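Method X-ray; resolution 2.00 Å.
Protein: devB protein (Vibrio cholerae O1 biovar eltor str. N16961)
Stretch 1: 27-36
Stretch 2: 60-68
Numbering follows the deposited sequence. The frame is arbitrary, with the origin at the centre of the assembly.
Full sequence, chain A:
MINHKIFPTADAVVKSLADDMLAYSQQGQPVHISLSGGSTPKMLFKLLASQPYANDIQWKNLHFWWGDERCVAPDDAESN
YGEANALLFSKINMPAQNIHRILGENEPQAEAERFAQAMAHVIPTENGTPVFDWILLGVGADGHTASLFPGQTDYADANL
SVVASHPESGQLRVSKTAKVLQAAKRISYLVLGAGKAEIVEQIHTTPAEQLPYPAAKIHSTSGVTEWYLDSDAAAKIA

Stretch 1 27-36: QGQPVHISLS
Stretch 2, residues 60-68: KNLHFWWGD

Two neighbouring parallel β-strands, 31-35 and 62-66, join the stretches; their N-to-C directions differ by 34°, their axes approach to 4.3 Å, and 780 Å² is buried in total. The register pairs Val31 with Leu62, His32 with His63, Ile33 with Phe64, Ser34 with Trp65 and Leu35 with Trp66, at CA-CA distances of 4.6-5.1 Å. Apart from Trp65, phi runs from -99° to -126° and psi from 119° to 139° in both strands; Trp65 is more extended, at -129/172. Asn61, closing a 3-10 segment at -91/-11, starts the ladder.

Six backbone hydrogen bonds form it. Val31 N donates to Asn61 O (2.9 Å), and His63 N to Val31 O (2.8 Å). Ile33 N then gives to His63 O (2.8 Å) and Trp65 N to Ile33 O (2.8 Å). Leu35 N reaches Trp65 O (2.7 Å), and Gly67 N, just past its strand, reaches Leu35 O (3.0 Å). Thus Val31, Ile33 and Leu35 each use both N and O across this seam. CA-H...O contacts reinforce it, among them Pro30 CA to Asn61 O and Phe64 CA to Ile33 O, both 3.4 Å. Proline lacks an amide hydrogen, but none is needed here: Pro30 contributes its CA instead.

On the face of His32, Ser34, His63 and Trp65, the one side-chain hydrogen bond between the stretches runs from Trp65 NE1 to His32 ND1 (3.0 Å, 151°). The indole thus supplies a donor and the imidazole an unprotonated nitrogen at its edge. His32 (m, chi2 -78°) and Trp65 (m, 77°) set this up. The His63 ring (m, -103°) lies obliquely to that of His32, centroids 4.8 Å apart and planes at 39°, with His32 CE1 over its face; His63 ND1 is satisfied elsewhere in the structure. So is Ser34 OG (chi1 t), whose 3.1 Å approach to Gly67 N has too poor an angle for a hydrogen bond.

The opposite face is apolar. Val31 (t) packs CB against Leu62 CD2 at 4.1 Å, and Ile33 (m, t) brings CD1 to 4.0 Å from Leu62 CD2 and CB to 3.9 Å from Phe64 CD1. Leu35 (m, t), buried, sets CD1 3.7 Å from Phe64 CD1 and 3.9 Å from Trp66 CZ2, while its CB lies over the five-membered ring of Trp66, 4.2 Å from the centroid. Leu62 is m, t; Phe64 and Trp66 are m, with chi2 -56° and -97°. A water accepts from Trp66 NE1 (2.9 Å) and donates to Ser36 O (2.8 Å).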

# COMPACT_ATOMS: atom_id res chain seq x y z
N GLN A 27 -9.35 -2.22 -17.74
CA GLN A 27 -10.15 -0.97 -17.75
C GLN A 27 -10.60 -0.50 -19.13
O GLN A 27 -11.18 0.59 -19.27
CB GLN A 27 -9.37 0.15 -17.08
CG GLN A 27 -8.80 -0.16 -15.71
CD GLN A 27 -7.97 1.06 -15.20
OE1 GLN A 27 -6.75 1.18 -15.46
NE2 GLN A 27 -8.66 2.01 -14.55
N GLY A 28 -10.36 -1.30 -20.16
CA GLY A 28 -10.91 -1.00 -21.51
C GLY A 28 -10.40 0.32 -22.10
O GLY A 28 -11.04 0.93 -22.93
N GLN A 29 -9.22 0.73 -21.67
CA GLN A 29 -8.65 2.01 -22.10
C GLN A 29 -7.13 2.00 -21.94
O GLN A 29 -6.61 1.15 -21.22
CB GLN A 29 -9.23 3.12 -21.26
CG GLN A 29 -8.88 2.92 -19.81
CD GLN A 29 -9.62 3.91 -18.95
OE1 GLN A 29 -9.21 5.08 -18.84
NE2 GLN A 29 -10.75 3.47 -18.39
N PRO A 30 -6.42 2.90 -22.65
CA PRO A 30 -4.96 2.91 -22.60
C PRO A 30 -4.41 3.21 -21.23
O PRO A 30 -4.89 4.11 -20.52
CB PRO A 30 -4.56 4.01 -23.59
CG PRO A 30 -5.72 4.16 -24.50
CD PRO A 30 -6.94 3.89 -23.62
N VAL A 31 -3.40 2.42 -20.86
CA VAL A 31 -2.64 2.59 -19.62
C VAL A 31 -1.18 2.66 -20.06
O VAL A 31 -0.68 1.74 -20.74
CB VAL A 31 -2.86 1.42 -18.62
CG1 VAL A 31 -2.00 1.60 -17.33
CG2 VAL A 31 -4.37 1.25 -18.30
N HIS A 32 -0.52 3.76 -19.71
CA HIS A 32 0.88 3.99 -20.07
C HIS A 32 1.78 3.64 -18.90
O HIS A 32 1.69 4.26 -17.80
CB HIS A 32 1.05 5.43 -20.53
CG HIS A 32 0.34 5.68 -21.82
ND1 HIS A 32 0.86 5.28 -23.03
CD2 HIS A 32 -0.87 6.23 -22.09
CE1 HIS A 32 0.02 5.60 -24.00
NE2 HIS A 32 -1.05 6.18 -23.45
N ILE A 33 2.65 2.65 -19.15
CA ILE A 33 3.52 2.08 -18.13
C ILE A 33 4.98 2.27 -18.57
O ILE A 33 5.34 1.98 -19.70
CB ILE A 33 3.19 0.60 -17.85
CG1 ILE A 33 1.72 0.51 -17.35
CG2 ILE A 33 4.22 -0.03 -16.80
CD1 ILE A 33 1.13 -0.84 -17.44
N SER A 34 5.79 2.78 -17.65
CA SER A 34 7.21 2.95 -17.91
C SER A 34 8.03 1.84 -17.21
O SER A 34 7.91 1.63 -15.99
CB SER A 34 7.66 4.33 -17.44
OG SER A 34 9.07 4.46 -17.58
N LEU A 35 8.88 1.16 -17.98
CA LEU A 35 9.64 0.01 -17.49
C LEU A 35 11.10 0.35 -17.24
O LEU A 35 11.72 1.02 -18.05
CB LEU A 35 9.59 -1.13 -18.51
CG LEU A 35 8.20 -1.71 -18.84
CD1 LEU A 35 8.32 -2.78 -19.91
CD2 LEU A 35 7.57 -2.32 -17.55
N SER A 36 11.63 -0.15 -16.12
CA SER A 36 13.06 -0.14 -15.83
C SER A 36 13.60 -1.52 -16.25
O SER A 36 12.81 -2.44 -16.54
CB SER A 36 13.27 0.10 -14.32
OG SER A 36 12.43 -0.78 -13.60
N LYS A 60 -3.60 -5.45 -25.30
CA LYS A 60 -4.03 -4.40 -26.22
C LYS A 60 -4.28 -3.04 -25.55
O LYS A 60 -4.21 -1.99 -26.21
CB LYS A 60 -5.28 -4.84 -27.02
CG LYS A 60 -6.53 -4.93 -26.16
CD LYS A 60 -7.73 -5.58 -26.89
CE LYS A 60 -8.89 -5.90 -25.90
NZ LYS A 60 -10.14 -6.34 -26.66
N ASN A 61 -4.58 -3.06 -24.24
CA ASN A 61 -4.81 -1.85 -23.43
C ASN A 61 -3.56 -1.27 -22.73
O ASN A 61 -3.57 -0.15 -22.21
CB ASN A 61 -5.89 -2.12 -22.38
CG ASN A 61 -7.22 -2.39 -23.00
OD1 ASN A 61 -7.53 -1.84 -24.07
ND2 ASN A 61 -8.05 -3.21 -22.33
N LEU A 62 -2.47 -2.03 -22.74
CA LEU A 62 -1.23 -1.58 -22.06
C LEU A 62 -0.25 -1.02 -23.07
O LEU A 62 -0.11 -1.55 -24.15
CB LEU A 62 -0.57 -2.75 -21.28
CG LEU A 62 -1.39 -3.48 -20.21
CD1 LEU A 62 -0.53 -4.47 -19.43
CD2 LEU A 62 -2.05 -2.50 -19.26
N HIS A 63 0.42 0.08 -22.71
CA HIS A 63 1.47 0.66 -23.53
C HIS A 63 2.74 0.69 -22.72
O HIS A 63 2.75 1.21 -21.60
CB HIS A 63 1.07 2.09 -23.97
CG HIS A 63 -0.05 2.09 -24.97
ND1 HIS A 63 0.15 2.30 -26.31
CD2 HIS A 63 -1.36 1.79 -24.82
CE1 HIS A 63 -1.01 2.20 -26.94
NE2 HIS A 63 -1.94 1.88 -26.06
N PHE A 64 3.81 0.11 -23.25
CA PHE A 64 5.07 0.07 -22.53
C PHE A 64 6.05 1.05 -23.10
O PHE A 64 6.26 1.10 -24.33
CB PHE A 64 5.69 -1.34 -22.53
CG PHE A 64 4.93 -2.31 -21.69
CD1 PHE A 64 4.69 -2.05 -20.34
CD2 PHE A 64 4.45 -3.48 -22.23
CE1 PHE A 64 3.97 -2.98 -19.54
CE2 PHE A 64 3.73 -4.40 -21.45
CZ PHE A 64 3.50 -4.14 -20.10
N TRP A 65 6.66 1.80 -22.18
CA TRP A 65 7.71 2.75 -22.49
C TRP A 65 8.85 2.41 -21.54
O TRP A 65 8.66 1.55 -20.67
CB TRP A 65 7.25 4.19 -22.23
CG TRP A 65 6.00 4.58 -22.97
CD1 TRP A 65 4.70 4.22 -22.65
CD2 TRP A 65 5.91 5.42 -24.11
NE1 TRP A 65 3.82 4.78 -23.55
CE2 TRP A 65 4.53 5.55 -24.43
CE3 TRP A 65 6.85 6.11 -24.88
CZ2 TRP A 65 4.08 6.30 -25.50
CZ3 TRP A 65 6.40 6.88 -25.95
CH2 TRP A 65 5.02 6.96 -26.26
N TRP A 66 10.01 3.04 -21.73
CA TRP A 66 11.18 2.85 -20.88
C TRP A 66 11.57 4.10 -20.13
O TRP A 66 11.60 5.19 -20.73
CB TRP A 66 12.36 2.29 -21.71
CG TRP A 66 12.20 0.79 -21.81
CD1 TRP A 66 12.79 -0.17 -21.02
CD2 TRP A 66 11.29 0.10 -22.67
NE1 TRP A 66 12.31 -1.40 -21.36
CE2 TRP A 66 11.38 -1.27 -22.36
CE3 TRP A 66 10.40 0.52 -23.68
CZ2 TRP A 66 10.64 -2.25 -23.06
CZ3 TRP A 66 9.64 -0.45 -24.36
CH2 TRP A 66 9.75 -1.81 -24.03
N GLY A 67 11.83 3.96 -18.82
CA GLY A 67 12.34 5.12 -18.05
C GLY A 67 13.76 5.47 -18.53
O GLY A 67 14.21 6.62 -18.45
N ASP A 68 14.49 4.47 -19.00
CA ASP A 68 15.79 4.71 -19.64
C ASP A 68 16.13 3.51 -20.52
O ASP A 68 15.56 2.41 -20.34
CB ASP A 68 16.92 5.01 -18.59
CG ASP A 68 17.30 3.80 -17.73
OD1 ASP A 68 16.39 3.09 -17.22
OD2 ASP A 68 18.52 3.60 -17.51
O HOH W 1 13.12 -3.16 -19.21